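Local coordinates for protein phosphoribosylaminoimidazole carboxylase (Treponema denticola, PDB 5C5D) that catalyses the reversible conversion of 5-aminoimidazole ribonucleotide and CO2 to 4-carboxy-5-aminoimidazole ribonucleotide in purine biosynthesis, and does not accept N5-carboxyaminoimidazole ribonucleotide, at residues D[7-12]-D[16-21]; D[48-53]-D[60-65]; D[71-76]-D[84-89]; D[97-102]-D[111-116]; D[120-125]-D[141-146]. The protein carries 1 engineered substitution. One frame throughout, in Å; residues are numbered along the deposited sequence. Where two conformers were deposited one is given.

Contact 1 (D[7-12]-D[16-21]); sequences ILMGSS and GHAEKI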
# COMPACT_ATOMS: atom_id res chain seq x y z
N ILE D 7 7.35 -31.37 -5.54
CA ILE D 7 6.96 -30.04 -5.99
C ILE D 7 5.54 -30.12 -6.46
O ILE D 7 5.27 -30.76 -7.48
CB ILE D 7 7.87 -29.54 -7.12
CG1 ILE D 7 9.32 -29.58 -6.66
CG2 ILE D 7 7.46 -28.12 -7.53
CD1 ILE D 7 10.32 -29.30 -7.79
N LEU D 8 4.62 -29.53 -5.72
CA LEU D 8 3.19 -29.62 -6.03
C LEU D 8 2.62 -28.26 -6.37
O LEU D 8 2.71 -27.32 -5.56
CB LEU D 8 2.42 -30.23 -4.84
CG LEU D 8 0.91 -30.23 -5.01
CD1 LEU D 8 0.44 -31.04 -6.21
CD2 LEU D 8 0.27 -30.76 -3.73
N MET D 9 2.05 -28.14 -7.56
CA MET D 9 1.54 -26.86 -8.02
C MET D 9 0.03 -26.93 -8.25
O MET D 9 -0.50 -27.99 -8.60
CB MET D 9 2.26 -26.45 -9.31
CG MET D 9 1.80 -27.23 -10.48
SD MET D 9 2.86 -26.95 -11.93
CE MET D 9 4.17 -28.11 -11.58
N GLY D 10 -0.65 -25.81 -8.07
CA GLY D 10 -2.09 -25.77 -8.16
C GLY D 10 -2.60 -25.83 -9.57
O GLY D 10 -3.73 -26.25 -9.79
N SER D 11 -1.77 -25.42 -10.51
CA SER D 11 -2.16 -25.37 -11.92
C SER D 11 -0.99 -25.64 -12.85
O SER D 11 0.14 -25.22 -12.57
CB SER D 11 -2.75 -24.00 -12.25
OG SER D 11 -2.87 -23.81 -13.64
N SER D 12 -1.26 -26.29 -13.97
CA SER D 12 -0.23 -26.50 -14.97
C SER D 12 0.33 -25.17 -15.47
O SER D 12 1.41 -25.13 -16.05
CB SER D 12 -0.75 -27.32 -16.14
OG SER D 12 -1.78 -26.65 -16.85
N GLY D 16 6.47 -23.55 -15.43
CA GLY D 16 7.76 -22.89 -15.61
C GLY D 16 8.45 -22.57 -14.29
O GLY D 16 9.66 -22.72 -14.15
N HIS D 17 7.66 -22.11 -13.32
CA HIS D 17 8.13 -21.81 -11.98
C HIS D 17 8.60 -23.07 -11.28
O HIS D 17 9.69 -23.12 -10.72
CB HIS D 17 6.98 -21.13 -11.22
CG HIS D 17 7.35 -20.59 -9.89
ND1 HIS D 17 8.04 -19.41 -9.73
CD2 HIS D 17 7.08 -21.03 -8.64
CE1 HIS D 17 8.19 -19.16 -8.45
NE2 HIS D 17 7.60 -20.13 -7.76
N ALA D 18 7.81 -24.12 -11.38
CA ALA D 18 8.20 -25.41 -10.82
C ALA D 18 9.50 -25.91 -11.44
O ALA D 18 10.34 -26.49 -10.75
CB ALA D 18 7.09 -26.42 -11.02
N GLU D 19 9.68 -25.73 -12.75
CA GLU D 19 10.87 -26.21 -13.42
C GLU D 19 12.12 -25.49 -12.92
O GLU D 19 13.21 -26.09 -12.86
CB GLU D 19 10.74 -26.03 -14.94
CG GLU D 19 9.77 -27.03 -15.56
CD GLU D 19 9.48 -26.77 -17.04
OE1 GLU D 19 9.51 -25.59 -17.48
OE2 GLU D 19 9.23 -27.75 -17.76
N LYS D 20 11.99 -24.22 -12.58
CA LYS D 20 13.13 -23.48 -12.04
C LYS D 20 13.57 -24.08 -10.74
O LYS D 20 14.77 -24.17 -10.46
CB LYS D 20 12.81 -22.01 -11.82
CG LYS D 20 12.79 -21.23 -13.11
CD LYS D 20 12.46 -19.80 -12.87
CE LYS D 20 12.67 -19.00 -14.11
NZ LYS D 20 12.90 -17.61 -13.71
N ILE D 21 12.60 -24.50 -9.93
CA ILE D 21 12.94 -25.13 -8.66
C ILE D 21 13.58 -26.48 -8.90
O ILE D 21 14.59 -26.82 -8.28
CB ILE D 21 11.69 -25.29 -7.77
CG1 ILE D 21 11.09 -23.93 -7.49
CG2 ILE D 21 12.05 -26.00 -6.45
CD1 ILE D 21 9.71 -23.98 -6.82
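I7 and M9, two residues apart on strand 4-9, close on the methyl group of A18 from helix 15-27. M9 brings its terminal methyl: the chain is extended at chi2 and then bends at chi3 (83°), which carries CE to 3.4 Å from A18 CB, tighter than an ordinary methyl-methyl contact. I7 meets the same methyl with its CG2 branch, 3.9 Å from A18 CB. Its other arm serves a different partner. CG1 of I7 lies anti to the carbonyl carbon (chi1 -56°) and sends CD1 to I21, where it lies 4.0 Å from I21 CG2; the two isoleucines slide past each other in opposite directions. No hydrogen bond crosses between the segments; the side chains meet by apolar packing. Just beyond the strand, S11 is a substrate-binding residue whose backbone N is held by the carboxylate of D14, another substrate-binding residue. Helix 15-27 runs back almost antiparallel to strand 4-9 (169° between the short axes, 9.4 Å apart), as the helix of a beta-alpha-beta unit does on its way to strand 31-36. Strand 60-65 borders the other edge of strand 4-9, and its I65 also packs on I7 and A18.

Contact 2 (D[48-53]-D[60-65]); sequences SMLKEY and KLYITI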
# COMPACT_ATOMS: atom_id res chain seq x y z
N SER D 48 -5.13 -37.91 -1.93
CA SER D 48 -4.71 -39.22 -2.38
C SER D 48 -3.22 -39.23 -2.71
O SER D 48 -2.49 -40.16 -2.32
CB SER D 48 -5.54 -39.66 -3.58
OG SER D 48 -6.82 -40.05 -3.13
N MET D 49 -2.77 -38.19 -3.39
CA MET D 49 -1.37 -38.03 -3.76
C MET D 49 -0.49 -37.89 -2.53
O MET D 49 0.56 -38.53 -2.43
CB MET D 49 -1.21 -36.79 -4.63
CG MET D 49 0.16 -36.57 -5.13
SD MET D 49 0.19 -34.89 -5.77
CE MET D 49 -1.02 -35.07 -7.08
N LEU D 50 -0.92 -37.04 -1.60
CA LEU D 50 -0.13 -36.83 -0.39
C LEU D 50 -0.03 -38.13 0.41
O LEU D 50 1.03 -38.40 0.99
CB LEU D 50 -0.72 -35.73 0.47
CG LEU D 50 -0.74 -34.32 -0.12
CD1 LEU D 50 -1.33 -33.33 0.87
CD2 LEU D 50 0.66 -33.88 -0.54
N LYS D 51 -1.09 -38.93 0.46
CA LYS D 51 -1.01 -40.19 1.23
C LYS D 51 0.05 -41.11 0.64
O LYS D 51 0.76 -41.81 1.38
CB LYS D 51 -2.36 -40.90 1.29
CG LYS D 51 -3.34 -40.22 2.22
CD LYS D 51 -4.65 -41.00 2.34
CE LYS D 51 -5.65 -40.28 3.23
NZ LYS D 51 -6.98 -40.97 3.18
N GLU D 52 0.16 -41.13 -0.68
CA GLU D 52 1.16 -41.97 -1.33
C GLU D 52 2.59 -41.52 -0.96
O GLU D 52 3.42 -42.36 -0.59
CB GLU D 52 0.98 -41.96 -2.84
CG GLU D 52 -0.26 -42.72 -3.31
CD GLU D 52 -0.67 -42.39 -4.73
OE1 GLU D 52 0.01 -41.57 -5.39
OE2 GLU D 52 -1.68 -42.96 -5.19
N TYR D 53 2.87 -40.22 -1.04
CA TYR D 53 4.22 -39.72 -0.73
C TYR D 53 4.52 -39.86 0.77
O TYR D 53 5.64 -40.19 1.16
CB TYR D 53 4.40 -38.25 -1.16
CG TYR D 53 4.49 -38.12 -2.67
CD1 TYR D 53 5.56 -38.67 -3.37
CD2 TYR D 53 3.51 -37.46 -3.38
CE1 TYR D 53 5.65 -38.56 -4.75
CE2 TYR D 53 3.60 -37.32 -4.77
CZ TYR D 53 4.66 -37.88 -5.44
OH TYR D 53 4.74 -37.77 -6.80
N LYS D 60 11.54 -36.27 3.38
CA LYS D 60 10.89 -35.55 2.30
C LYS D 60 10.50 -34.16 2.69
O LYS D 60 10.26 -33.86 3.85
CB LYS D 60 9.68 -36.32 1.79
CG LYS D 60 8.59 -36.58 2.75
CD LYS D 60 7.82 -37.82 2.23
CE LYS D 60 7.31 -38.66 3.34
NZ LYS D 60 8.37 -39.22 4.15
N LEU D 61 10.45 -33.31 1.66
CA LEU D 61 9.91 -31.97 1.77
C LEU D 61 8.89 -31.78 0.65
O LEU D 61 9.02 -32.39 -0.40
CB LEU D 61 11.00 -30.91 1.66
CG LEU D 61 11.97 -30.85 2.83
CD1 LEU D 61 13.07 -29.89 2.47
CD2 LEU D 61 11.29 -30.42 4.13
N TYR D 62 7.89 -30.95 0.91
CA TYR D 62 6.96 -30.52 -0.13
C TYR D 62 7.19 -29.06 -0.40
O TYR D 62 7.28 -28.28 0.55
CB TYR D 62 5.52 -30.77 0.32
CG TYR D 62 5.23 -32.23 0.60
CD1 TYR D 62 5.59 -32.80 1.81
CD2 TYR D 62 4.57 -33.02 -0.33
CE1 TYR D 62 5.33 -34.14 2.06
CE2 TYR D 62 4.29 -34.33 -0.08
CZ TYR D 62 4.66 -34.90 1.12
OH TYR D 62 4.42 -36.23 1.40
N ILE D 63 7.30 -28.69 -1.67
CA ILE D 63 7.35 -27.28 -2.07
C ILE D 63 6.06 -27.02 -2.82
O ILE D 63 5.79 -27.64 -3.85
CB ILE D 63 8.58 -26.95 -2.92
CG1 ILE D 63 9.86 -27.23 -2.14
CG2 ILE D 63 8.54 -25.49 -3.38
CD1 ILE D 63 11.15 -27.02 -3.00
N THR D 64 5.25 -26.10 -2.30
CA THR D 64 3.91 -25.86 -2.81
C THR D 64 3.80 -24.53 -3.52
O THR D 64 4.21 -23.49 -3.03
CB THR D 64 2.90 -25.94 -1.67
OG1 THR D 64 3.39 -25.12 -0.59
CG2 THR D 64 2.75 -27.41 -1.24
N ILE D 65 3.28 -24.61 -4.74
CA ILE D 65 3.20 -23.47 -5.66
C ILE D 65 1.77 -23.16 -6.05
O ILE D 65 1.15 -23.94 -6.72
CB ILE D 65 3.95 -23.77 -6.95
CG1 ILE D 65 5.42 -24.10 -6.65
CG2 ILE D 65 3.91 -22.60 -7.91
CD1 ILE D 65 6.09 -24.78 -7.85
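NZ of K60 is gripped by two backbone carbonyls, O of R58 and O of L56, in the loop that leads into the strand, while the methylenes behind it lie against the C-terminal part of the helix. K60 CE comes within 3.1 Å of the carbonyl O of Y53 and CD within 3.4 Å of that same Y53 O; these are close carbon-oxygen approaches, and the ammonium nitrogen turns away to its loop partners. The bend at chi4 (-63°) turns NZ off the line of the chain, leaving CD and CE against the carbonyl.

Next along the strand, Y62 reaches across with its ring. Its OH lies 3.3 Å from Y53 CB and is hydrogen-bonded to the carboxylate of E54, the last residue of the helix. The CE2 side of the ring then meets L50: methyl CD2 of L50 stands 3.7 Å from Y62 CE2, the leucine passing the ring at a slant.

Helix 43-54 and strand 60-65 are successive elements of the flavodoxin-like alpha/beta fold of this family, the helix packed on the parallel sheet and running 155° to the strand, with the short axes 11.4 Å apart. That spacing is bridged by the long side chains of Y62 and K60.

The ring of Y53 does not follow its CB toward the strand. It swings off toward the neighbouring strands, packing on I6, and its OH is hydrogen-bonded to NH1 of R35. V76 packs against the Y62 ring on the same side as L50, V80 also touches Y62, and F79 of helix 72-79 packs on L50.

Contact 3 (D[71-76]-D[84-89]); sequences ALSGFV and TIACPP. With EDO (1,2-ethanediol), chain I.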
# COMPACT_ATOMS: atom_id res chain seq x y z
N ALA D 71 -4.15 -21.14 -1.15
CA ALA D 71 -4.72 -22.06 -0.16
C ALA D 71 -3.97 -23.39 -0.17
O ALA D 71 -4.07 -24.15 0.79
CB ALA D 71 -6.18 -22.30 -0.44
N LEU D 72 -3.21 -23.67 -1.22
CA LEU D 72 -2.54 -24.99 -1.32
C LEU D 72 -1.48 -25.20 -0.26
O LEU D 72 -1.39 -26.28 0.32
CB LEU D 72 -1.89 -25.13 -2.69
CG LEU D 72 -1.23 -26.47 -3.00
CD1 LEU D 72 -2.22 -27.60 -3.04
CD2 LEU D 72 -0.52 -26.37 -4.34
N SER D 73 -0.68 -24.18 0.02
CA SER D 73 0.44 -24.38 0.92
C SER D 73 -0.06 -24.76 2.32
O SER D 73 0.44 -25.71 2.92
CB SER D 73 1.36 -23.16 0.97
OG SER D 73 1.94 -22.93 -0.32
N GLY D 74 -1.07 -24.06 2.85
CA GLY D 74 -1.62 -24.42 4.14
C GLY D 74 -2.32 -25.76 4.16
O GLY D 74 -2.26 -26.47 5.16
N PHE D 75 -3.00 -26.11 3.07
CA PHE D 75 -3.70 -27.39 2.98
C PHE D 75 -2.73 -28.54 3.08
O PHE D 75 -2.92 -29.47 3.86
CB PHE D 75 -4.44 -27.43 1.66
CG PHE D 75 -5.23 -28.68 1.45
CD1 PHE D 75 -6.47 -28.82 2.05
CD2 PHE D 75 -4.75 -29.69 0.66
CE1 PHE D 75 -7.21 -29.97 1.86
CE2 PHE D 75 -5.51 -30.86 0.46
CZ PHE D 75 -6.73 -30.98 1.06
N VAL D 76 -1.67 -28.46 2.31
CA VAL D 76 -0.65 -29.50 2.32
C VAL D 76 0.07 -29.51 3.66
O VAL D 76 0.28 -30.56 4.25
CB VAL D 76 0.36 -29.29 1.19
CG1 VAL D 76 1.55 -30.25 1.31
CG2 VAL D 76 -0.32 -29.44 -0.18
N THR D 84 7.17 -28.15 5.17
CA THR D 84 6.88 -27.76 3.80
C THR D 84 7.38 -26.36 3.55
O THR D 84 7.65 -25.61 4.47
CB THR D 84 5.37 -27.81 3.48
OG1 THR D 84 4.68 -26.73 4.11
CG2 THR D 84 4.75 -29.12 3.97
N ILE D 85 7.49 -26.05 2.27
CA ILE D 85 7.98 -24.74 1.78
C ILE D 85 6.95 -24.18 0.79
O ILE D 85 6.56 -24.87 -0.14
CB ILE D 85 9.34 -24.91 1.08
CG1 ILE D 85 10.40 -25.43 2.05
CG2 ILE D 85 9.81 -23.59 0.40
CD1 ILE D 85 11.66 -25.90 1.36
N ALA D 86 6.51 -22.94 1.00
CA ALA D 86 5.67 -22.23 0.03
C ALA D 86 6.55 -21.39 -0.87
O ALA D 86 7.33 -20.60 -0.38
CB ALA D 86 4.69 -21.33 0.74
N CYS D 87 6.37 -21.53 -2.17
CA CYS D 87 7.10 -20.70 -3.12
C CYS D 87 6.11 -20.30 -4.20
O CYS D 87 6.04 -20.94 -5.26
CB CYS D 87 8.29 -21.45 -3.68
SG CYS D 87 9.31 -20.40 -4.76
N PRO D 88 5.33 -19.23 -3.94
CA PRO D 88 4.29 -18.86 -4.88
C PRO D 88 4.92 -18.23 -6.13
O PRO D 88 6.03 -17.69 -6.05
CB PRO D 88 3.45 -17.85 -4.10
CG PRO D 88 4.40 -17.24 -3.13
CD PRO D 88 5.31 -18.38 -2.73
N PRO D 89 4.22 -18.31 -7.27
CA PRO D 89 4.70 -17.65 -8.47
C PRO D 89 4.62 -16.15 -8.28
O PRO D 89 3.83 -15.67 -7.47
CB PRO D 89 3.74 -18.13 -9.56
CG PRO D 89 2.46 -18.44 -8.84
CD PRO D 89 2.86 -18.85 -7.43
C1 EDO I . 3.03 -12.92 -4.88
O1 EDO I . 4.01 -13.95 -4.81
C2 EDO I . 3.79 -11.63 -5.01
O2 EDO I . 4.81 -11.77 -6.01
O HOH W 1 3.04 -26.14 1.99
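S73, T84 and A86 carry most of this buried contact, and they join helix to strand partly by touch and partly through water. The hydroxymethyl group of S73 faces the methyl of A86: S73 OG is 3.4 Å from A86 CB, and S73 CB is 3.8 Å from A86 CB. The hydroxyl is not left to the methyl alone. With OG anti to the carbonyl carbon (chi1 -63°), it reaches hydrogen bonds with OG1 of T64 on the adjacent strand and with ND2 of N70.

The backbone O of S73 takes another route across. A water donates to it at 2.8 Å and to T84 OG1 at 2.7 Å, a bridge between helix 72-79 and T84. T84 OG1 also bonds to the carboxylate of D77 further along the helix. Its methyl end packs more loosely, with T84 CG2 4.3 Å from V76 CG1.

Past the strand, the carbonyl O of P89 accepts a hydrogen bond of 3.2 Å from O1 of an ethanediol, probably from the crystallisation liquor, which is also bound by the backbone N of S91. Both pairs, V76 with T84 and S73 with A86, pack the helix of a beta-alpha-beta unit on its second strand: strand 60-65, helix 72-79 over the sheet, then strand 84-86 laid parallel beside the first.

Contact 4 (D[97-102]-D[111-116]); sequences ADIYSS and PALVLE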
# COMPACT_ATOMS: atom_id res chain seq x y z
N ALA D 97 0.16 -8.09 -3.72
CA ALA D 97 -0.53 -8.37 -2.46
C ALA D 97 -0.98 -9.82 -2.32
O ALA D 97 -1.36 -10.23 -1.22
CB ALA D 97 -1.72 -7.46 -2.29
N ASP D 98 -0.93 -10.62 -3.39
CA ASP D 98 -1.11 -12.09 -3.20
C ASP D 98 -0.17 -12.67 -2.17
O ASP D 98 -0.43 -13.73 -1.61
CB ASP D 98 -0.91 -12.84 -4.52
CG ASP D 98 -2.05 -12.60 -5.52
OD1 ASP D 98 -3.24 -12.50 -5.10
OD2 ASP D 98 -1.76 -12.54 -6.76
N ILE D 99 0.97 -12.02 -1.91
CA ILE D 99 1.93 -12.59 -0.98
C ILE D 99 1.34 -12.76 0.41
O ILE D 99 1.72 -13.70 1.14
CB ILE D 99 3.21 -11.73 -0.94
CG1 ILE D 99 4.34 -12.46 -0.20
CG2 ILE D 99 2.97 -10.39 -0.34
CD1 ILE D 99 4.68 -13.81 -0.79
N TYR D 100 0.39 -11.91 0.78
CA TYR D 100 -0.17 -11.99 2.15
C TYR D 100 -0.93 -13.30 2.36
O TYR D 100 -0.96 -13.80 3.49
CB TYR D 100 -1.05 -10.79 2.47
CG TYR D 100 -0.18 -9.59 2.59
CD1 TYR D 100 0.63 -9.43 3.71
CD2 TYR D 100 -0.09 -8.68 1.56
CE1 TYR D 100 1.45 -8.38 3.82
CE2 TYR D 100 0.76 -7.59 1.68
CZ TYR D 100 1.52 -7.48 2.83
OH TYR D 100 2.39 -6.40 2.97
N SER D 101 -1.50 -13.88 1.31
CA SER D 101 -2.18 -15.17 1.45
C SER D 101 -1.24 -16.32 1.79
O SER D 101 -1.68 -17.33 2.35
CB SER D 101 -2.99 -15.51 0.17
OG SER D 101 -2.16 -15.84 -0.94
N SER D 102 0.04 -16.21 1.42
CA SER D 102 1.04 -17.19 1.81
C SER D 102 1.62 -16.86 3.20
O SER D 102 1.99 -17.79 3.93
CB SER D 102 2.18 -17.26 0.80
OG SER D 102 1.76 -17.74 -0.47
N PRO D 111 4.18 -23.47 6.96
CA PRO D 111 5.04 -23.56 5.77
C PRO D 111 6.11 -22.49 5.78
O PRO D 111 5.83 -21.36 6.20
CB PRO D 111 4.06 -23.37 4.62
CG PRO D 111 2.93 -22.61 5.22
CD PRO D 111 2.80 -23.08 6.59
N ALA D 112 7.31 -22.83 5.37
CA ALA D 112 8.40 -21.87 5.15
C ALA D 112 8.15 -21.07 3.89
O ALA D 112 8.08 -21.65 2.82
CB ALA D 112 9.69 -22.62 5.02
N LEU D 113 8.03 -19.75 3.98
CA LEU D 113 7.84 -18.95 2.77
C LEU D 113 9.18 -18.48 2.21
O LEU D 113 10.02 -17.94 2.95
CB LEU D 113 6.97 -17.75 3.08
CG LEU D 113 6.66 -16.82 1.90
CD1 LEU D 113 5.99 -17.52 0.72
CD2 LEU D 113 5.79 -15.70 2.46
N VAL D 114 9.38 -18.72 0.92
CA VAL D 114 10.56 -18.23 0.19
C VAL D 114 10.11 -17.73 -1.16
O VAL D 114 9.35 -18.41 -1.84
CB VAL D 114 11.59 -19.34 0.01
CG1 VAL D 114 12.78 -18.88 -0.79
CG2 VAL D 114 12.09 -19.82 1.35
N LEU D 115 10.58 -16.55 -1.57
CA LEU D 115 10.10 -16.01 -2.83
C LEU D 115 10.74 -16.57 -4.08
O LEU D 115 10.05 -16.83 -5.08
CB LEU D 115 10.31 -14.50 -2.86
CG LEU D 115 9.43 -13.68 -1.93
CD1 LEU D 115 9.60 -12.22 -2.28
CD2 LEU D 115 7.99 -14.09 -2.06
N GLU D 116 12.06 -16.69 -4.09
CA GLU D 116 12.72 -17.08 -5.32
C GLU D 116 12.82 -18.60 -5.45
O GLU D 116 13.26 -19.27 -4.51
CB GLU D 116 14.12 -16.49 -5.36
CG GLU D 116 14.22 -14.98 -5.49
CD GLU D 116 13.85 -14.47 -6.85
OE1 GLU D 116 13.93 -15.25 -7.81
OE2 GLU D 116 13.48 -13.27 -6.95
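I99 sets its CD1 methyl against two leucine methyls that come at it from quite different directions, 3.6 Å from L115 CD2 and 3.9 Å from L113 CD2. It meets them differently, crossing L115 at about a right angle and L113 on a slant. The reach comes from CG1 lying anti to the backbone N (chi1 -168°), which aims the ethyl arm at L113 and L115 while CG2 sits over one face of the Y100 ring, 4.0 Å above its plane and offset toward the rim. The second methyl of L113 goes to the next turn: L113 CD1 touches S102 CB at 3.8 Å.

The polar end of S102 has its own partner, OG bonding to ND2 of N70. One turn back, D98 O is held by two donors from S101, the hydroxyl at 2.8 Å (S101 OG to D98 O, in the carbonyl plane with a C=O...donor angle of 153°) and the amide, S101 N to D98 O, at 3.1 Å. S101 OG bonds in addition to the backbone N of N70, so both serines tie this short helix to the loop that carries S69, a substrate-binding residue.

Several subunits close over the cluster. L103 of a third subunit packs on I99 and L113, while F94 of a fifth packs on I99 and L115; D98 makes a salt bridge to R104 of a fourth. In this last beta-alpha-beta unit of the parallel sheet, strand 84-86, helix 99-103 and strand 112-113, the connecting helix therefore lies at an oligomer interface of the eight-chain assembly.

Contact 5 (D[120-125]-D[141-146]); sequences AALLAA and SYMESN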
# COMPACT_ATOMS: atom_id res chain seq x y z
N ALA D 120 14.10 -21.53 -2.89
CA ALA D 120 13.30 -22.61 -2.33
C ALA D 120 14.10 -23.92 -2.42
O ALA D 120 14.11 -24.75 -1.49
CB ALA D 120 11.95 -22.74 -3.05
N ALA D 121 14.80 -24.11 -3.52
CA ALA D 121 15.66 -25.30 -3.68
C ALA D 121 16.82 -25.29 -2.69
O ALA D 121 17.13 -26.33 -2.09
CB ALA D 121 16.20 -25.37 -5.09
N LEU D 122 17.45 -24.14 -2.51
CA LEU D 122 18.56 -24.04 -1.57
C LEU D 122 18.11 -24.29 -0.14
O LEU D 122 18.80 -25.00 0.61
CB LEU D 122 19.23 -22.66 -1.68
CG LEU D 122 20.43 -22.38 -0.78
CD1 LEU D 122 21.58 -23.34 -1.05
CD2 LEU D 122 20.87 -20.93 -0.95
N LEU D 123 16.95 -23.74 0.23
CA LEU D 123 16.44 -23.98 1.57
C LEU D 123 16.18 -25.46 1.75
O LEU D 123 16.50 -26.02 2.79
CB LEU D 123 15.16 -23.19 1.84
CG LEU D 123 14.40 -23.56 3.13
CD1 LEU D 123 15.21 -23.29 4.37
CD2 LEU D 123 13.08 -22.81 3.20
N ALA D 124 15.55 -26.08 0.76
CA ALA D 124 15.29 -27.53 0.88
C ALA D 124 16.62 -28.27 1.10
O ALA D 124 16.73 -29.16 1.97
CB ALA D 124 14.59 -28.05 -0.34
N ALA D 125 17.62 -27.96 0.29
CA ALA D 125 18.90 -28.63 0.42
C ALA D 125 19.48 -28.41 1.80
O ALA D 125 20.03 -29.33 2.42
CB ALA D 125 19.87 -28.14 -0.69
N SER D 141 29.75 -25.97 -1.72
CA SER D 141 30.32 -25.68 -3.03
C SER D 141 29.48 -24.59 -3.75
O SER D 141 30.03 -23.65 -4.34
CB SER D 141 30.40 -26.96 -3.86
OG SER D 141 30.76 -26.67 -5.19
N TYR D 142 28.16 -24.70 -3.65
CA TYR D 142 27.22 -23.76 -4.27
C TYR D 142 27.37 -22.36 -3.72
O TYR D 142 27.46 -21.37 -4.46
CB TYR D 142 25.81 -24.28 -4.03
CG TYR D 142 24.65 -23.52 -4.63
CD1 TYR D 142 24.12 -23.90 -5.86
CD2 TYR D 142 24.01 -22.51 -3.92
CE1 TYR D 142 23.02 -23.26 -6.38
CE2 TYR D 142 22.91 -21.85 -4.44
CZ TYR D 142 22.42 -22.23 -5.67
OH TYR D 142 21.33 -21.58 -6.19
N MET D 143 27.38 -22.27 -2.40
CA MET D 143 27.38 -20.98 -1.74
C MET D 143 28.77 -20.35 -1.91
O MET D 143 28.88 -19.14 -2.09
CB MET D 143 26.93 -21.13 -0.27
CG MET D 143 25.37 -21.22 -0.17
SD MET D 143 24.69 -21.38 1.50
CE MET D 143 24.52 -19.61 1.84
N GLU D 144 29.83 -21.16 -1.91
CA GLU D 144 31.17 -20.63 -2.14
C GLU D 144 31.32 -20.10 -3.55
O GLU D 144 31.92 -19.05 -3.77
CB GLU D 144 32.25 -21.69 -1.85
CG GLU D 144 32.39 -21.95 -0.35
CD GLU D 144 33.52 -22.91 0.02
OE1 GLU D 144 34.04 -23.64 -0.86
OE2 GLU D 144 33.87 -22.91 1.22
N SER D 145 30.73 -20.81 -4.50
CA SER D 145 30.76 -20.37 -5.89
C SER D 145 30.07 -19.03 -6.06
O SER D 145 30.56 -18.16 -6.79
CB SER D 145 30.13 -21.43 -6.79
OG SER D 145 29.95 -20.93 -8.10
N ASN D 146 28.93 -18.83 -5.39
CA ASN D 146 28.21 -17.55 -5.49
C ASN D 146 29.08 -16.41 -4.99
O ASN D 146 29.18 -15.33 -5.61
CB ASN D 146 26.89 -17.58 -4.70
CG ASN D 146 25.77 -18.28 -5.45
OD1 ASN D 146 25.82 -18.44 -6.68
ND2 ASN D 146 24.73 -18.69 -4.70
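Two consecutive helices at the C-terminal end of the chain meet here: helix 117-129, packed on the parallel sheet of the flavodoxin-like core, and the long helix 133-157 that extends away from it. From helix 117-129 comes L122. Its CG lies anti to the backbone N (chi1 -179°), which stretches the isobutyl group out from the helix so that both methyls reach the Y142 ring. L122 CD1 sits 3.9 Å from Y142 CD2, and L122 CD2 lies 4.1 Å from Y142 CE2; the fork of the leucine meets the CD2-CE2 bond of the ring at an oblique angle.

Y142 is itself extended from its helix (chi1 -177°), and its far end is fixed outside the pair. The OH is hydrogen-bonded to the carboxylate of E24 on helix 15-27, and the ring meets that of F28 with the planes at about 50°; F28 also packs on L122. The tyrosine thus spans from the C-terminal helix back to the first helix of the chain. A125 of helix 117-129 packs on I135 and V139 of helix 133-157, continuing the packing between the two.

A third subunit borders the contact, with its S110 on L122 and its G108 on M143. No hydrogen bond crosses between the two segments, and the contact lies away from the substrate-binding residues. M143 makes the lighter approach, its CG methylene 4.4 Å from L122 CD1.

Contacts 1 to 4 share one parallel sheet. Contact 1 joins contact 2 through L8 O and I65 N (2.9 Å), contact 2 joins contact 3 through T64 N and I85 O (2.8 Å), and contact 3 joins contact 4 through A86 N and A112 O (2.7 Å), the last two contacts having centres 8 Å apart. H17 NE2 also bonds to C87 O at 3.1 Å, linking contacts 1 and 3. Contact 5, about 22 Å from contact 2 between centres, reaches the sheet through residues such as L123, packed on I85. Contact 1 holds the substrate-binding S11, and the side chain of S102 in contact 4 is about 8 Å from G67 and from the side chain of S69, both substrate-binding.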